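Local coordinates for protein carboxylesterase (Uncultured bacterium, PDB 5GMX) that hydrolyses carboxylic esters as a family VIII carboxylesterase of the beta-lactamase clan and also acts on oxyimino cephalosporins, at residues I67-Y70 / S71-G75; A207-D210 / H211-A214; F350-T353 / K354-L357; I299-M302 / T303-E306. All coordinates share one frame; numbering follows the deposited sequence.

From the N terminus the four contacts run in series as interactions 1, 2, 4 and 3; none nests in or crosses another, since each joins two adjoining segments. Interaction 1 closes the bend from strand 67-68 into helix 72-86. Interaction 2 folds the loop after strand 201-202 and meets the first through packing of Ile67 CD1 on Ala214 O (3.5 Å), next to backbone bonds from Arg212 and Ala214 to Leu66. Interaction 4 ends helix 296-302, and interaction 3 turns strand 348-352 into 357-363 within the seven-stranded antiparallel sheet. These last two have centres about 14 Å apart, and both pack against Phe339. Interactions 2 and 4 lie on opposite sides of the chain's centre.

Interaction 1 of 4, residues I67-Y70 / S71-G75; sequences INTY and STTKG. With PMS (phenylmethanesulfonic acid), chain C.
The turn into helix 72-86 of a serine beta-lactamase-like fold, where Ser71 and Lys74 fit an SxxK pattern, sets Thr69 and Tyr70 against Thr72 and Thr73. It is a type II' beta turn from Thr69 to Thr72, closed by Thr72 N on Thr69 O at 3.2 Å. Tyr70 O is gripped twice: Thr73 OG1 reaches it at 2.6 Å in the carbonyl plane, and Thr73 N donates to it at 2.9 Å. The hydroxyl can join the amide there because chi1 (-43°) keeps OG1 beside Thr73 N. The side chains of Thr73 and Thr69 cross at about a right angle. Tyr201 OH bonds to the hydroxyls of Thr69 and Thr73, while Thr72 OG1 reaches Ser347.

The turn presents Ser71 to the inhibitor-derived phenylmethanesulfonyl group. OG is covalently bound to its sulfur at 1.5 Å, consistent with Ser71 being the nucleophile, as the serine of SxxK is in this clan. Ser71 N makes a weak bond of 3.0 Å to O1S, and Trp344 N also bonds the group, consistent with an oxyanion hole. Lys74 bends at its last torsion, and its NZ is held by Tyr160 OH and two backbone carbonyls. Tyr70 OH bonds to Thr249 O, and Asn68 ND2 lies 3.0 Å above the plane of the Tyr70 ring, over its centre.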
ATOM      1  N   ILE A  67       1.773 -12.874   1.635  1.00 14.74           N
ATOM      2  CA  ILE A  67       1.222 -12.488   2.933  1.00 19.62           C
ATOM      3  C   ILE A  67       0.379 -11.219   2.776  1.00 12.24           C
ATOM      4  O   ILE A  67       0.622 -10.407   1.876  1.00 14.23           O
ATOM      5  CB  ILE A  67       2.348 -12.257   3.990  1.00 19.07           C
ATOM      6  CG1 ILE A  67       1.793 -12.235   5.420  1.00 20.87           C
ATOM      7  CG2 ILE A  67       3.143 -10.994   3.687  1.00 13.30           C
ATOM      8  CD1 ILE A  67       1.094 -13.528   5.850  1.00 19.84           C
ATOM      9  N   ASN A  68      -0.627 -11.066   3.627  1.00 17.53           N
ATOM     10  CA  ASN A  68      -1.390  -9.826   3.680  1.00 14.75           C
ATOM     11  C   ASN A  68      -0.466  -8.660   4.026  1.00 16.53           C
ATOM     12  O   ASN A  68       0.338  -8.749   4.953  1.00 19.25           O
ATOM     13  CB  ASN A  68      -2.520  -9.941   4.697  1.00 16.16           C
ATOM     14  CG  ASN A  68      -3.561  -8.855   4.538  1.00 19.70           C
ATOM     15  OD1 ASN A  68      -4.536  -9.029   3.815  1.00 22.86           O
ATOM     16  ND2 ASN A  68      -3.356  -7.726   5.207  1.00 18.74           N
ATOM     17  N   THR A  69      -0.564  -7.568   3.279  1.00 16.49           N
ATOM     18  CA  THR A  69       0.337  -6.435   3.491  1.00 16.16           C
ATOM     19  C   THR A  69      -0.359  -5.222   4.103  1.00 15.92           C
ATOM     20  O   THR A  69       0.271  -4.185   4.297  1.00 19.37           O
ATOM     21  CB  THR A  69       0.993  -5.992   2.175  1.00 18.29           C
ATOM     22  OG1 THR A  69      -0.024  -5.595   1.247  1.00 16.97           O
ATOM     23  CG2 THR A  69       1.820  -7.135   1.571  1.00 16.93           C
ATOM     24  N   TYR A  70      -1.647  -5.358   4.407  1.00 16.76           N
ATOM     25  CA  TYR A  70      -2.438  -4.272   4.984  1.00 18.06           C
ATOM     26  C   TYR A  70      -2.260  -2.961   4.220  1.00 17.11           C
ATOM     27  O   TYR A  70      -2.337  -2.962   3.000  1.00 19.51           O
ATOM     28  CB  TYR A  70      -2.103  -4.111   6.465  1.00 15.27           C
ATOM     29  CG  TYR A  70      -2.600  -5.300   7.252  1.00 19.69           C
ATOM     30  CD1 TYR A  70      -3.945  -5.416   7.581  1.00 23.02           C
ATOM     31  CD2 TYR A  70      -1.741  -6.328   7.621  1.00 25.09           C
ATOM     32  CE1 TYR A  70      -4.420  -6.508   8.279  1.00 23.52           C
ATOM     33  CE2 TYR A  70      -2.205  -7.428   8.322  1.00 26.71           C
ATOM     34  CZ  TYR A  70      -3.545  -7.508   8.650  1.00 28.66           C
ATOM     35  OH  TYR A  70      -4.016  -8.595   9.347  1.00 33.69           O
ATOM     36  N   SER A  71      -1.997  -1.857   4.914  1.00 16.43           N
ATOM     37  CA  SER A  71      -2.035  -0.548   4.253  1.00 17.68           C
ATOM     38  C   SER A  71      -0.905  -0.312   3.255  1.00 14.99           C
ATOM     39  O   SER A  71      -0.894   0.700   2.556  1.00 16.42           O
ATOM     40  CB  SER A  71      -2.037   0.567   5.291  1.00 20.43           C
ATOM     41  OG  SER A  71      -3.185   0.455   6.122  1.00 34.73           O
ATOM     42  N   THR A  72       0.053  -1.230   3.182  1.00 17.26           N
ATOM     43  CA  THR A  72       1.034  -1.188   2.101  1.00 13.67           C
ATOM     44  C   THR A  72       0.272  -1.164   0.761  1.00 12.06           C
ATOM     45  O   THR A  72       0.669  -0.481  -0.201  1.00 12.08           O
ATOM     46  CB  THR A  72       2.011  -2.388   2.186  1.00 18.48           C
ATOM     47  OG1 THR A  72       2.717  -2.346   3.439  1.00 16.11           O
ATOM     48  CG2 THR A  72       3.011  -2.368   1.033  1.00 15.44           C
ATOM     49  N   THR A  73      -0.859  -1.867   0.738  1.00 13.19           N
ATOM     50  CA  THR A  73      -1.763  -1.894  -0.415  1.00 13.78           C
ATOM     51  C   THR A  73      -2.208  -0.503  -0.889  1.00 15.25           C
ATOM     52  O   THR A  73      -2.447  -0.305  -2.081  1.00 15.01           O
ATOM     53  CB  THR A  73      -3.031  -2.737  -0.107  1.00 17.64           C
ATOM     54  OG1 THR A  73      -2.656  -3.933   0.586  1.00 14.07           O
ATOM     55  CG2 THR A  73      -3.765  -3.112  -1.384  1.00 16.31           C
ATOM     56  N   LYS A  74      -2.330   0.454   0.032  1.00 12.65           N
ATOM     57  CA  LYS A  74      -2.800   1.784  -0.346  1.00 14.40           C
ATOM     58  C   LYS A  74      -1.860   2.391  -1.381  1.00 12.70           C
ATOM     59  O   LYS A  74      -2.320   3.026  -2.335  1.00 13.83           O
ATOM     60  CB  LYS A  74      -2.937   2.701   0.880  1.00 14.04           C
ATOM     61  CG  LYS A  74      -4.100   2.317   1.800  1.00 13.55           C
ATOM     62  CD  LYS A  74      -4.418   3.434   2.789  1.00 18.51           C
ATOM     63  CE  LYS A  74      -5.553   3.027   3.705  1.00 18.40           C
ATOM     64  NZ  LYS A  74      -5.121   1.926   4.593  1.00 22.42           N
ATOM     65  N   GLY A  75      -0.554   2.155  -1.226  1.00 12.74           N
ATOM     66  CA  GLY A  75       0.390   2.665  -2.212  1.00 14.15           C
ATOM     67  C   GLY A  75       0.093   2.096  -3.594  1.00 17.24           C
ATOM     68  O   GLY A  75       0.094   2.802  -4.616  1.00 17.80           O
TER
HETATM   69  C   PMS C 401      -4.892  -0.695   7.577  1.00 44.29           C
HETATM   70  S   PMS C 401      -3.215  -0.106   7.490  1.00 41.15           S
HETATM   71  C1  PMS C 401      -5.444  -0.670   8.992  1.00 54.11           C
HETATM   72  C2  PMS C 401      -5.336  -1.791   9.804  1.00 49.50           C
HETATM   73  C3  PMS C 401      -5.844  -1.769  11.096  1.00 47.21           C
HETATM   74  C4  PMS C 401      -6.465  -0.628  11.580  1.00 56.63           C
HETATM   75  C5  PMS C 401      -6.576   0.493  10.771  1.00 49.34           C
HETATM   76  C6  PMS C 401      -6.070   0.469   9.480  1.00 49.11           C
HETATM   77  O2S PMS C 401      -2.866   0.938   8.528  1.00 34.59           O
HETATM   78  O1S PMS C 401      -2.234  -1.199   7.844  1.00 31.29           O

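Interaction 2 of 4, residues A207-D210 / H211-A214; sequences ASED and HRVA
Glu209 and Arg212 run side by side and point the same way, yet their flat ends are turned almost square to each other, with carboxylate and guanidinium planes 82° apart. The salt bridge rests on one pair of atoms: Arg212 NH1 donates to Glu209 OE1 at 2.9 Å. The carboxylate oxygen lies at the edge of the guanidinium, in its plane, whereas the nitrogen comes at OE1 from above the carboxylate plane. Two bends make the meeting possible, one in Glu209 at chi2 (-54°) and one in Arg212 at chi3. Lower down, the aliphatic part of Arg212 runs past the Glu209 carbonyl, with CB 3.3 Å from Glu209 O.

His211 takes a different course. Its ring presents an edge to Ser208 O, which ND1 meets through a weak bond of 3.2 Å, while CG of Arg212 lies over one face, offset toward the rim. Along the backbone, Arg212 N bonds to Glu209 O at 3.0 Å and Val213 N to Asp210 O at 3.2 Å.

In the fold, this loop follows strand 201-202. Asp210 forms salt bridges with Arg256 and Arg259, and Arg212 also donates to Asp64 O and Asn199 O. The buried guanidinium thus has several partners, and the carboxylate of Glu209 probably offsets part of its positive charge.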
ATOM      1  N   ALA A 207      -8.209 -18.139  -6.487  1.00 18.36           N
ATOM      2  CA  ALA A 207      -8.137 -19.387  -5.714  1.00 23.22           C
ATOM      3  C   ALA A 207      -6.878 -20.210  -6.031  1.00 18.34           C
ATOM      4  O   ALA A 207      -6.247 -20.775  -5.131  1.00 21.20           O
ATOM      5  CB  ALA A 207      -9.382 -20.229  -5.950  1.00 24.06           C
ATOM      6  N   SER A 208      -6.502 -20.247  -7.305  1.00 19.71           N
ATOM      7  CA  SER A 208      -5.331 -21.011  -7.747  1.00 24.28           C
ATOM      8  C   SER A 208      -4.017 -20.601  -7.065  1.00 24.44           C
ATOM      9  O   SER A 208      -3.054 -21.373  -7.054  1.00 24.90           O
ATOM     10  CB  SER A 208      -5.176 -20.897  -9.266  1.00 21.52           C
ATOM     11  OG  SER A 208      -5.036 -19.550  -9.686  1.00 25.40           O
ATOM     12  N   GLU A 209      -3.978 -19.398  -6.499  1.00 20.55           N
ATOM     13  CA  GLU A 209      -2.770 -18.893  -5.853  1.00 19.04           C
ATOM     14  C   GLU A 209      -2.848 -18.987  -4.324  1.00 19.82           C
ATOM     15  O   GLU A 209      -1.861 -18.744  -3.628  1.00 19.08           O
ATOM     16  CB  GLU A 209      -2.507 -17.442  -6.277  1.00 22.66           C
ATOM     17  CG  GLU A 209      -2.424 -17.226  -7.786  1.00 19.69           C
ATOM     18  CD  GLU A 209      -1.407 -18.151  -8.457  1.00 28.39           C
ATOM     19  OE1 GLU A 209      -0.319 -18.365  -7.877  1.00 24.65           O
ATOM     20  OE2 GLU A 209      -1.698 -18.671  -9.561  1.00 37.28           O
ATOM     21  N   ASP A 210      -4.010 -19.372  -3.803  1.00 20.19           N
ATOM     22  CA  ASP A 210      -4.236 -19.267  -2.365  1.00 20.26           C
ATOM     23  C   ASP A 210      -3.335 -20.178  -1.536  1.00 20.54           C
ATOM     24  O   ASP A 210      -3.072 -19.890  -0.375  1.00 20.04           O
ATOM     25  CB  ASP A 210      -5.697 -19.553  -2.017  1.00 18.89           C
ATOM     26  CG  ASP A 210      -6.093 -18.945  -0.680  1.00 25.64           C
ATOM     27  OD1 ASP A 210      -6.332 -17.719  -0.633  1.00 23.50           O
ATOM     28  OD2 ASP A 210      -6.138 -19.681   0.329  1.00 21.78           O
ATOM     29  N   HIS A 211      -2.844 -21.259  -2.133  1.00 15.31           N
ATOM     30  CA  HIS A 211      -1.957 -22.177  -1.429  1.00 20.79           C
ATOM     31  C   HIS A 211      -0.631 -21.508  -1.056  1.00 22.28           C
ATOM     32  O   HIS A 211       0.128 -22.036  -0.240  1.00 19.36           O
ATOM     33  CB  HIS A 211      -1.694 -23.429  -2.281  1.00 19.95           C
ATOM     34  CG  HIS A 211      -0.841 -23.175  -3.489  1.00 21.47           C
ATOM     35  ND1 HIS A 211      -1.359 -22.732  -4.686  1.00 23.26           N
ATOM     36  CD2 HIS A 211       0.491 -23.319  -3.686  1.00 22.73           C
ATOM     37  CE1 HIS A 211      -0.380 -22.593  -5.565  1.00 18.94           C
ATOM     38  NE2 HIS A 211       0.752 -22.943  -4.984  1.00 26.01           N
ATOM     39  N   ARG A 212      -0.348 -20.355  -1.661  1.00 15.53           N
ATOM     40  CA  ARG A 212       0.926 -19.680  -1.427  1.00 15.85           C
ATOM     41  C   ARG A 212       0.920 -18.798  -0.181  1.00 16.69           C
ATOM     42  O   ARG A 212       1.968 -18.316   0.244  1.00 15.77           O
ATOM     43  CB  ARG A 212       1.308 -18.836  -2.644  1.00 18.34           C
ATOM     44  CG  ARG A 212       1.500 -19.643  -3.920  1.00 19.63           C
ATOM     45  CD  ARG A 212       1.465 -18.740  -5.144  1.00 17.76           C
ATOM     46  NE  ARG A 212       2.426 -17.649  -5.007  1.00 16.89           N
ATOM     47  CZ  ARG A 212       2.492 -16.604  -5.822  1.00 15.07           C
ATOM     48  NH1 ARG A 212       1.658 -16.503  -6.845  1.00 13.95           N
ATOM     49  NH2 ARG A 212       3.403 -15.666  -5.611  1.00 17.71           N
ATOM     50  N   VAL A 213      -0.257 -18.566   0.399  1.00 17.75           N
ATOM     51  CA  VAL A 213      -0.359 -17.614   1.504  1.00 16.20           C
ATOM     52  C   VAL A 213       0.223 -18.161   2.808  1.00 18.01           C
ATOM     53  O   VAL A 213      -0.108 -19.263   3.243  1.00 20.73           O
ATOM     54  CB  VAL A 213      -1.822 -17.180   1.745  1.00 17.78           C
ATOM     55  CG1 VAL A 213      -1.899 -16.170   2.877  1.00 20.53           C
ATOM     56  CG2 VAL A 213      -2.394 -16.574   0.488  1.00 17.01           C
ATOM     57  N   ALA A 214       1.100 -17.376   3.423  1.00 14.84           N
ATOM     58  CA  ALA A 214       1.636 -17.707   4.732  1.00 16.17           C
ATOM     59  C   ALA A 214       0.613 -17.346   5.792  1.00 18.72           C
ATOM     60  O   ALA A 214      -0.381 -16.698   5.496  1.00 17.55           O
ATOM     61  CB  ALA A 214       2.937 -16.969   4.982  1.00 15.36           C
TER

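Interaction 3 of 4, residues F350-T353 / K354-L357; sequences FADT and KARL
Asp352 pairs with Leu357 across a tight antiparallel hairpin, and its side chain then turns over the loop that joins them. CB lies 4.3 Å from Leu357 CB, the two side chains leaving on the same face of the sheet. With CG anti to the backbone N (chi1 173°), the carboxylate is carried toward the bend. CG passes near the backbone of Ala355. OD1 is the busy branch: it accepts a fairly straight bond from Ala355 N at 3.1 Å, arriving 63° out of the carboxylate plane, and a weak, strongly bent one from Lys354 N at 2.9 Å. OD2 rests against Ala355 CB at 3.6 Å. The two tips have further partners, OD1 in Asn335 and OD2 in Tyr384 of helix 374-385.

The main chains form a hydrogen-bonded pair, Asp352 N to Leu357 O at 2.8 Å and Leu357 N to Asp352 O at 2.9 Å. Arg356 and Leu357 both face Asp352, which makes a G1 beta bulge, and Arg356 takes the left-handed backbone conformation (phi 53°) that belongs to it. Leu357 CD2 touches Phe350 CE1 at 3.9 Å; both side chains lie against Tyr384, and Phe350 also against Ile380. At the outer end a water bonds Thr353 OG1 and, weakly, Lys354 NZ, which hydrogen-bonds to Asn335 OD1.

The Asx-turn-like bond from Lys354 N is weak, and the main closure comes from Ala355 N. The buried carboxylate's negative charge is shared among backbone and side-chain donors, which would probably stabilise the ionised form.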
ATOM      1  N   PHE A 350       8.769   1.630  -0.425  1.00 10.35           N
ATOM      2  CA  PHE A 350       8.972   3.028  -0.815  1.00 10.89           C
ATOM      3  C   PHE A 350       9.924   3.216  -1.992  1.00 11.44           C
ATOM      4  O   PHE A 350      10.676   2.314  -2.380  1.00 10.94           O
ATOM      5  CB  PHE A 350       9.454   3.870   0.385  1.00 13.26           C
ATOM      6  CG  PHE A 350      10.868   3.601   0.793  1.00 13.31           C
ATOM      7  CD1 PHE A 350      11.914   4.328   0.233  1.00 15.73           C
ATOM      8  CD2 PHE A 350      11.154   2.621   1.732  1.00 14.06           C
ATOM      9  CE1 PHE A 350      13.230   4.081   0.606  1.00 17.62           C
ATOM     10  CE2 PHE A 350      12.470   2.359   2.108  1.00 17.48           C
ATOM     11  CZ  PHE A 350      13.507   3.094   1.542  1.00 21.31           C
ATOM     12  N   ALA A 351       9.850   4.407  -2.567  1.00 10.33           N
ATOM     13  CA  ALA A 351      10.666   4.813  -3.695  1.00 10.08           C
ATOM     14  C   ALA A 351      11.455   6.081  -3.379  1.00 14.22           C
ATOM     15  O   ALA A 351      10.949   7.005  -2.729  1.00 14.05           O
ATOM     16  CB  ALA A 351       9.799   5.026  -4.919  1.00  8.88           C
ATOM     17  N   ASP A 352      12.682   6.106  -3.889  1.00 12.62           N
ATOM     18  CA  ASP A 352      13.636   7.209  -3.765  1.00 17.40           C
ATOM     19  C   ASP A 352      14.134   7.530  -5.170  1.00 16.76           C
ATOM     20  O   ASP A 352      14.972   6.806  -5.702  1.00 19.69           O
ATOM     21  CB  ASP A 352      14.796   6.805  -2.832  1.00 17.27           C
ATOM     22  CG  ASP A 352      15.943   7.843  -2.779  1.00 26.02           C
ATOM     23  OD1 ASP A 352      15.980   8.794  -3.590  1.00 24.96           O
ATOM     24  OD2 ASP A 352      16.847   7.682  -1.923  1.00 21.76           O
ATOM     25  N   THR A 353      13.614   8.593  -5.782  1.00 16.55           N
ATOM     26  CA  THR A 353      13.960   8.889  -7.171  1.00 18.65           C
ATOM     27  C   THR A 353      15.392   9.414  -7.331  1.00 21.60           C
ATOM     28  O   THR A 353      15.951   9.363  -8.430  1.00 21.89           O
ATOM     29  CB  THR A 353      13.000   9.920  -7.807  1.00 17.70           C
ATOM     30  OG1 THR A 353      13.170  11.190  -7.170  1.00 24.12           O
ATOM     31  CG2 THR A 353      11.563   9.472  -7.676  1.00 17.63           C
ATOM     32  N   LYS A 354      15.972   9.954  -6.263  1.00 21.36           N
ATOM     33  CA  LYS A 354      17.357  10.431  -6.327  1.00 22.20           C
ATOM     34  C   LYS A 354      18.334   9.267  -6.498  1.00 23.79           C
ATOM     35  O   LYS A 354      19.134   9.253  -7.434  1.00 24.62           O
ATOM     36  CB  LYS A 354      17.715  11.252  -5.084  1.00 32.20           C
ATOM     37  CG  LYS A 354      16.934  12.559  -4.959  1.00 36.71           C
ATOM     38  CD  LYS A 354      17.507  13.453  -3.863  1.00 43.32           C
ATOM     39  CE  LYS A 354      16.825  14.828  -3.814  1.00 45.59           C
ATOM     40  NZ  LYS A 354      15.458  14.804  -3.189  1.00 39.64           N
ATOM     41  N   ALA A 355      18.245   8.279  -5.615  1.00 21.53           N
ATOM     42  CA  ALA A 355      19.097   7.095  -5.706  1.00 20.87           C
ATOM     43  C   ALA A 355      18.545   6.076  -6.703  1.00 20.16           C
ATOM     44  O   ALA A 355      19.164   5.041  -6.945  1.00 22.55           O
ATOM     45  CB  ALA A 355      19.258   6.454  -4.330  1.00 15.81           C
ATOM     46  N   ARG A 356      17.388   6.379  -7.283  1.00 18.73           N
ATOM     47  CA  ARG A 356      16.687   5.444  -8.163  1.00 21.60           C
ATOM     48  C   ARG A 356      16.494   4.089  -7.469  1.00 19.20           C
ATOM     49  O   ARG A 356      16.681   3.025  -8.060  1.00 20.33           O
ATOM     50  CB  ARG A 356      17.424   5.307  -9.498  1.00 18.36           C
ATOM     51  CG  ARG A 356      17.338   6.589 -10.336  1.00 21.97           C
ATOM     52  CD  ARG A 356      18.325   6.613 -11.482  1.00 22.20           C
ATOM     53  NE  ARG A 356      18.018   5.609 -12.495  1.00 35.38           N
ATOM     54  CZ  ARG A 356      18.871   5.197 -13.433  1.00 35.43           C
ATOM     55  NH1 ARG A 356      20.105   5.694 -13.485  1.00 31.02           N
ATOM     56  NH2 ARG A 356      18.494   4.278 -14.320  1.00 26.44           N
ATOM     57  N   LEU A 357      16.090   4.155  -6.205  1.00 14.57           N
ATOM     58  CA  LEU A 357      16.000   2.984  -5.343  1.00 18.00           C
ATOM     59  C   LEU A 357      14.549   2.690  -4.974  1.00 17.46           C
ATOM     60  O   LEU A 357      13.823   3.583  -4.563  1.00 16.12           O
ATOM     61  CB  LEU A 357      16.834   3.211  -4.077  1.00 19.98           C
ATOM     62  CG  LEU A 357      16.868   2.199  -2.926  1.00 23.36           C
ATOM     63  CD1 LEU A 357      18.203   2.296  -2.192  1.00 24.18           C
ATOM     64  CD2 LEU A 357      15.724   2.425  -1.929  1.00 18.52           C
TER
HETATM   65  O   HOH W   1      13.576  12.535  -5.055  1.00 32.30           O

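Interaction 4 of 4, residues I299-M302 / T303-E306; sequences IAEM and TREE
A helix-end contact, a threonine hydroxyl turned back on the helix beside an ion pair, joins Ile299 and Glu301 near the C terminus of helix 296-302 to Thr303 and Arg304 in the loop leading to strand 307-310. Thr303 is the first residue to leave helical geometry. Its OG1 donates to Ile299 O at 2.8 Å, tilted 30° from the carbonyl plane, a direction open to it because chi1 of 56° places OG1 between the backbone N and the carbonyl carbon. Thr303 N adds a weak bond of 3.1 Å to the same oxygen, so Ile299 O receives both the amide and the hydroxyl of Thr303.

On the outer side Glu301 and Arg304 lie alongside each other, pointing the same way. Arginine grips side-on with two nitrogens: NE reaches OE1 at 3.1 Å from above the carboxylate plane, and NH2 reaches OE2 at 3.0 Å on its syn side but out of that plane. Both oxygens stay near the guanidinium plane, although the two flat groups are inclined by 47°. Glu301 folds back at chi2 to offer its carboxylate, while Arg304 stays extended from CG to NE.

Met302, present as selenomethionine, faces inward onto Tyr92 and Phe324, and Arg322 bonds to Glu301 O. The whole is a helix C-terminal end in which a threonine hydroxyl turns back on the carbonyl four residues earlier, with an i to i+3 Glu-Arg salt bridge beside it.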
ATOM      1  N   ILE A 299       4.691  10.551 -12.138  1.00 13.34           N
ATOM      2  CA  ILE A 299       5.191  10.296 -10.796  1.00 11.87           C
ATOM      3  C   ILE A 299       5.295  11.588 -10.003  1.00 15.36           C
ATOM      4  O   ILE A 299       4.848  11.649  -8.856  1.00 13.85           O
ATOM      5  CB  ILE A 299       6.558   9.589 -10.834  1.00 14.79           C
ATOM      6  CG1 ILE A 299       6.403   8.177 -11.400  1.00 14.13           C
ATOM      7  CG2 ILE A 299       7.187   9.527  -9.442  1.00 13.10           C
ATOM      8  CD1 ILE A 299       7.725   7.521 -11.804  1.00 13.34           C
ATOM      9  N   ALA A 300       5.855  12.628 -10.617  1.00 15.11           N
ATOM     10  CA  ALA A 300       5.907  13.938  -9.966  1.00 15.61           C
ATOM     11  C   ALA A 300       4.514  14.422  -9.550  1.00 14.99           C
ATOM     12  O   ALA A 300       4.322  14.952  -8.444  1.00 15.30           O
ATOM     13  CB  ALA A 300       6.565  14.962 -10.888  1.00 15.49           C
ATOM     14  N   GLU A 301       3.534  14.233 -10.429  1.00 16.04           N
ATOM     15  CA  GLU A 301       2.185  14.716 -10.150  1.00 16.10           C
ATOM     16  C   GLU A 301       1.495  13.924  -9.032  1.00 15.68           C
ATOM     17  O   GLU A 301       0.809  14.519  -8.208  1.00 11.67           O
ATOM     18  CB  GLU A 301       1.323  14.697 -11.422  1.00 18.36           C
ATOM     19  CG  GLU A 301       1.690  15.760 -12.453  1.00 19.57           C
ATOM     20  CD  GLU A 301       1.449  17.181 -11.935  1.00 35.16           C
ATOM     21  OE1 GLU A 301       0.550  17.372 -11.083  1.00 36.50           O
ATOM     22  OE2 GLU A 301       2.168  18.108 -12.370  1.00 36.84           O
HETATM   23  N   MSE A 302       1.676  12.601  -8.987  1.00 15.14           N
HETATM   24  CA  MSE A 302       1.022  11.819  -7.928  1.00 14.90           C
HETATM   25  C   MSE A 302       1.717  11.962  -6.566  1.00 14.42           C
HETATM   26  O   MSE A 302       1.139  11.608  -5.535  1.00 15.23           O
HETATM   27  CB  MSE A 302       0.917  10.330  -8.321  1.00 17.73           C
HETATM   28  CG  MSE A 302       2.009   9.386  -7.799  1.00 29.17           C
HETATM   29 SE   MSE A 302       2.073   7.705  -8.875  1.00 45.94          SE
HETATM   30  CE  MSE A 302       1.742   8.614 -10.511  1.00 27.90           C
ATOM     31  N   THR A 303       2.927  12.521  -6.545  1.00 14.63           N
ATOM     32  CA  THR A 303       3.633  12.693  -5.277  1.00 14.47           C
ATOM     33  C   THR A 303       3.728  14.143  -4.784  1.00 15.84           C
ATOM     34  O   THR A 303       4.438  14.418  -3.819  1.00 16.90           O
ATOM     35  CB  THR A 303       5.050  12.109  -5.350  1.00 14.31           C
ATOM     36  OG1 THR A 303       5.766  12.704  -6.437  1.00 17.22           O
ATOM     37  CG2 THR A 303       4.984  10.600  -5.553  1.00 18.11           C
ATOM     38  N   ARG A 304       3.001  15.059  -5.421  1.00 17.90           N
ATOM     39  CA  ARG A 304       2.908  16.428  -4.921  1.00 22.01           C
ATOM     40  C   ARG A 304       2.358  16.430  -3.505  1.00 19.20           C
ATOM     41  O   ARG A 304       1.352  15.775  -3.221  1.00 16.07           O
ATOM     42  CB  ARG A 304       1.999  17.293  -5.792  1.00 18.51           C
ATOM     43  CG  ARG A 304       2.590  17.743  -7.108  1.00 24.20           C
ATOM     44  CD  ARG A 304       1.686  18.788  -7.766  1.00 29.12           C
ATOM     45  NE  ARG A 304       2.141  19.108  -9.115  1.00 30.01           N
ATOM     46  CZ  ARG A 304       2.997  20.083  -9.411  1.00 30.25           C
ATOM     47  NH1 ARG A 304       3.509  20.850  -8.451  1.00 27.10           N
ATOM     48  NH2 ARG A 304       3.349  20.284 -10.674  1.00 33.68           N
ATOM     49  N   GLU A 305       3.010  17.162  -2.611  1.00 18.77           N
ATOM     50  CA  GLU A 305       2.498  17.270  -1.251  1.00 18.74           C
ATOM     51  C   GLU A 305       1.159  17.999  -1.258  1.00 19.72           C
ATOM     52  O   GLU A 305       1.033  19.084  -1.826  1.00 22.53           O
ATOM     53  CB  GLU A 305       3.481  17.998  -0.344  1.00 18.95           C
ATOM     54  CG  GLU A 305       3.016  18.055   1.102  1.00 23.60           C
ATOM     55  CD  GLU A 305       3.943  18.886   1.965  1.00 32.83           C
ATOM     56  OE1 GLU A 305       5.170  18.626   1.955  1.00 27.24           O
ATOM     57  OE2 GLU A 305       3.436  19.789   2.661  1.00 34.49           O
ATOM     58  N   GLU A 306       0.156  17.377  -0.651  1.00 15.67           N
ATOM     59  CA  GLU A 306      -1.180  17.945  -0.596  1.00 23.86           C
ATOM     60  C   GLU A 306      -1.410  18.581   0.756  1.00 24.85           C
ATOM     61  O   GLU A 306      -2.027  19.639   0.845  1.00 22.25           O
ATOM     62  CB  GLU A 306      -2.236  16.879  -0.882  1.00 24.02           C
ATOM     63  CG  GLU A 306      -2.415  16.593  -2.367  1.00 18.33           C
ATOM     64  CD  GLU A 306      -3.013  17.781  -3.104  1.00 23.30           C
ATOM     65  OE1 GLU A 306      -3.935  18.415  -2.543  1.00 34.19           O
ATOM     66  OE2 GLU A 306      -2.561  18.091  -4.229  1.00 25.50           O
TER